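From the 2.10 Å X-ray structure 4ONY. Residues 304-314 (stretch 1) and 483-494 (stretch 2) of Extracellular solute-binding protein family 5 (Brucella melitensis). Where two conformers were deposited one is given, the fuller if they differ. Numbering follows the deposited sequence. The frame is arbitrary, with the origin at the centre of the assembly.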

# COMPACT_ATOMS: atom_id res chain seq x y z
N LYS A 304 -7.45 8.63 7.14
CA LYS A 304 -7.72 8.00 5.87
C LYS A 304 -8.54 6.76 6.13
O LYS A 304 -8.50 6.21 7.23
CB LYS A 304 -6.41 7.69 5.15
CG LYS A 304 -5.53 6.64 5.82
CD LYS A 304 -4.22 6.54 5.05
CE LYS A 304 -3.25 5.53 5.66
NZ LYS A 304 -3.60 4.14 5.26
N GLY A 305 -9.27 6.33 5.11
CA GLY A 305 -10.06 5.15 5.17
C GLY A 305 -9.49 3.96 4.39
O GLY A 305 -10.07 2.89 4.41
N THR A 306 -8.35 4.14 3.73
CA THR A 306 -7.56 3.00 3.27
C THR A 306 -6.93 2.33 4.53
O THR A 306 -6.68 2.98 5.56
CB THR A 306 -6.46 3.41 2.30
OG1 THR A 306 -5.69 4.45 2.89
CG2 THR A 306 -7.05 3.89 1.01
N PRO A 307 -6.72 1.03 4.49
CA PRO A 307 -6.24 0.35 5.69
C PRO A 307 -4.81 0.72 6.10
O PRO A 307 -4.03 1.19 5.30
CB PRO A 307 -6.29 -1.14 5.33
CG PRO A 307 -6.36 -1.19 3.83
CD PRO A 307 -6.91 0.12 3.34
N ALA A 308 -4.53 0.51 7.37
CA ALA A 308 -3.18 0.66 7.89
C ALA A 308 -2.45 -0.67 7.65
O ALA A 308 -3.04 -1.75 7.85
CB ALA A 308 -3.26 0.98 9.37
N ASP A 309 -1.21 -0.61 7.20
CA ASP A 309 -0.44 -1.80 6.90
C ASP A 309 -0.31 -2.63 8.19
O ASP A 309 -0.10 -2.08 9.27
CB ASP A 309 0.94 -1.43 6.37
CG ASP A 309 0.91 -0.92 4.93
OD1 ASP A 309 -0.13 -0.99 4.21
OD2 ASP A 309 1.98 -0.47 4.52
N MET A 310 -0.44 -3.94 8.07
CA MET A 310 -0.13 -4.83 9.20
C MET A 310 1.36 -4.80 9.57
O MET A 310 2.24 -4.80 8.70
CB MET A 310 -0.53 -6.26 8.86
CG MET A 310 -0.26 -7.30 9.93
SD MET A 310 -0.93 -7.08 11.59
CE MET A 310 -2.66 -7.35 11.21
N LEU A 311 1.62 -4.72 10.88
CA LEU A 311 2.88 -5.06 11.48
C LEU A 311 2.52 -6.05 12.60
O LEU A 311 1.67 -5.77 13.42
CB LEU A 311 3.58 -3.82 12.08
CG LEU A 311 4.87 -4.07 12.86
CD1 LEU A 311 5.97 -4.64 11.97
CD2 LEU A 311 5.38 -2.79 13.49
N GLY A 312 3.20 -7.18 12.64
CA GLY A 312 2.95 -8.17 13.68
C GLY A 312 4.09 -9.12 13.89
O GLY A 312 4.97 -9.22 13.01
N PHE A 313 4.07 -9.85 15.02
CA PHE A 313 4.95 -11.00 15.15
C PHE A 313 4.30 -12.11 14.38
O PHE A 313 3.08 -12.26 14.41
CB PHE A 313 5.13 -11.42 16.60
CG PHE A 313 5.90 -10.45 17.43
CD1 PHE A 313 7.27 -10.33 17.30
CD2 PHE A 313 5.26 -9.70 18.40
CE1 PHE A 313 8.00 -9.48 18.10
CE2 PHE A 313 6.01 -8.84 19.23
CZ PHE A 313 7.38 -8.74 19.07
N VAL A 314 5.10 -12.86 13.62
CA VAL A 314 4.64 -13.92 12.78
C VAL A 314 5.09 -15.26 13.30
O VAL A 314 6.27 -15.46 13.54
CB VAL A 314 5.14 -13.77 11.33
CG1 VAL A 314 4.52 -14.85 10.46
CG2 VAL A 314 4.69 -12.43 10.74
N ASP A 483 11.63 -19.42 13.80
CA ASP A 483 10.47 -19.70 14.64
C ASP A 483 9.49 -18.54 14.50
O ASP A 483 8.32 -18.74 14.17
CB ASP A 483 10.88 -19.85 16.12
CG ASP A 483 11.73 -21.08 16.37
OD1 ASP A 483 11.61 -22.06 15.59
OD2 ASP A 483 12.52 -21.05 17.33
N MET A 484 9.98 -17.33 14.76
CA MET A 484 9.16 -16.13 14.77
C MET A 484 9.98 -14.97 14.22
O MET A 484 11.25 -14.92 14.44
CB MET A 484 8.71 -15.82 16.21
CG MET A 484 7.88 -14.55 16.35
SD MET A 484 7.24 -14.24 18.01
CE MET A 484 5.92 -15.45 18.09
N ILE A 485 9.31 -14.07 13.49
CA ILE A 485 9.89 -12.82 12.99
C ILE A 485 8.87 -11.70 13.19
O ILE A 485 7.72 -11.97 13.57
CB ILE A 485 10.19 -12.87 11.44
CG1 ILE A 485 8.95 -13.29 10.65
CG2 ILE A 485 11.35 -13.85 11.14
CD1 ILE A 485 9.11 -13.32 9.13
N LEU A 486 9.26 -10.47 12.87
CA LEU A 486 8.31 -9.39 12.66
C LEU A 486 7.99 -9.35 11.15
O LEU A 486 8.90 -9.44 10.31
CB LEU A 486 8.87 -8.04 13.14
CG LEU A 486 8.99 -7.76 14.64
CD1 LEU A 486 10.33 -8.22 15.16
CD2 LEU A 486 8.89 -6.29 14.92
N GLY A 487 6.72 -9.22 10.81
CA GLY A 487 6.27 -9.16 9.41
C GLY A 487 5.36 -7.98 9.15
O GLY A 487 4.64 -7.54 10.04
N ALA A 488 5.43 -7.45 7.95
CA ALA A 488 4.63 -6.31 7.50
C ALA A 488 3.83 -6.72 6.25
O ALA A 488 4.27 -7.59 5.50
CB ALA A 488 5.54 -5.14 7.14
N LEU A 489 2.65 -6.17 6.06
CA LEU A 489 1.91 -6.39 4.81
C LEU A 489 1.50 -5.08 4.21
O LEU A 489 1.04 -4.21 4.94
CB LEU A 489 0.63 -7.18 5.07
CG LEU A 489 0.81 -8.59 5.59
CD1 LEU A 489 -0.53 -9.08 6.06
CD2 LEU A 489 1.39 -9.51 4.53
N ALA A 490 1.62 -4.95 2.90
CA ALA A 490 1.17 -3.73 2.19
C ALA A 490 -0.31 -3.90 1.86
O ALA A 490 -0.68 -4.74 1.02
CB ALA A 490 1.96 -3.55 0.91
N SER A 491 -1.16 -3.19 2.59
CA SER A 491 -2.59 -3.43 2.55
C SER A 491 -3.21 -2.49 1.57
O SER A 491 -2.66 -1.43 1.28
CB SER A 491 -3.21 -3.23 3.94
OG SER A 491 -3.06 -1.85 4.30
N SER A 492 -4.41 -2.84 1.10
CA SER A 492 -5.16 -1.91 0.29
C SER A 492 -6.64 -2.19 0.36
O SER A 492 -7.09 -3.17 0.94
CB SER A 492 -4.69 -1.92 -1.16
OG SER A 492 -5.37 -2.91 -1.94
N LEU A 493 -7.40 -1.29 -0.24
CA LEU A 493 -8.83 -1.45 -0.37
C LEU A 493 -9.20 -2.38 -1.53
O LEU A 493 -10.37 -2.63 -1.73
CB LEU A 493 -9.51 -0.08 -0.57
CG LEU A 493 -9.69 0.77 0.69
CD1 LEU A 493 -10.40 2.10 0.42
CD2 LEU A 493 -10.45 0.03 1.78
N SER A 494 -8.22 -2.90 -2.27
CA SER A 494 -8.48 -3.76 -3.43
C SER A 494 -7.67 -5.03 -3.37
O SER A 494 -6.89 -5.31 -4.29
CB SER A 494 -8.07 -3.00 -4.68
OG SER A 494 -8.78 -1.77 -4.70
O HOH W 1 -3.73 1.02 2.48

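The two stretches are far apart in sequence, and an antiparallel strand pair forms between parts of them, around Leu 311 to Val 314 and Met 484 to Ala 488. The strand axes approach to 4.5 Å, and their N-to-C directions differ by 155°. Gly 312 faces Gly 487 in a hydrogen-bonded pair. The bond from Gly 312 N to Gly 487 O is 3.0 Å, and the return bond from Gly 487 N to Gly 312 O is 2.8 Å. Val 314 pairs with Ile 485 in the same way. Val 314 N donates to Ile 485 O at 2.8 Å, while the bond from Ile 485 N to Val 314 O is weak at 3.3 Å. Leu 489 N donates to Met 310 O at 3.0 Å. Between these rungs the CA atoms come closer, at 4.5 Å for both Leu 311 with Ala 488 and Phe 313 with Leu 486. CA-H...O contacts fill in the ladder, such as Ala 488 CA to Met 310 O at 3.1 Å.

Beyond the ladder, an aspartate takes over. Asp 309 OD1 accepts from Ser 491 N at 2.9 Å, nearly in line with the N-H, and from Ser 491 OG at 3.1 Å. One carboxylate oxygen thus holds both backbone and side chain of the serine, whose CB points toward the other stretch. Water 1 adds a bridge, its O donating to Pro 307 O at 2.8 Å and to Ser 491 O at 2.9 Å.

Leu 311, Phe 313, Leu 486 and Ala 488 share one face of the sheet. Phe 313 CE1 packs against Leu 486 CD1 at 4.0 Å. Beside this pair, Met 484 SD lies 3.8 Å from Phe 313 CB and approaches the ring obliquely. Phe 313, Leu 486 and Met 484 are all buried, as suits their apolar side chains. Ala 488 is exposed, and the other stretch covers little of it.

On the other face, Val 314 CB meets Ile 485 CG1 at 3.9 Å, and Met 310 CB meets Leu 489 CD1 at 4.0 Å. Val 314 CG2 also reaches over Gly 487, 3.8 Å from Gly 487 N. The absence of a side chain matters here: a CB on Gly 487 would sit 2.8 Å from Val 314 CG2, a clash.

At the far end, the CA-to-CB bond of the buried Pro 307 points toward the second stretch. Pro 307 CD contacts Leu 493 CD2 at 3.9 Å, and Thr 306 CG2 lies 3.8 Å from Leu 493 CD1. Leu 493 packs against both residues. Together the two stretches bury 862 Å², summed over both sides.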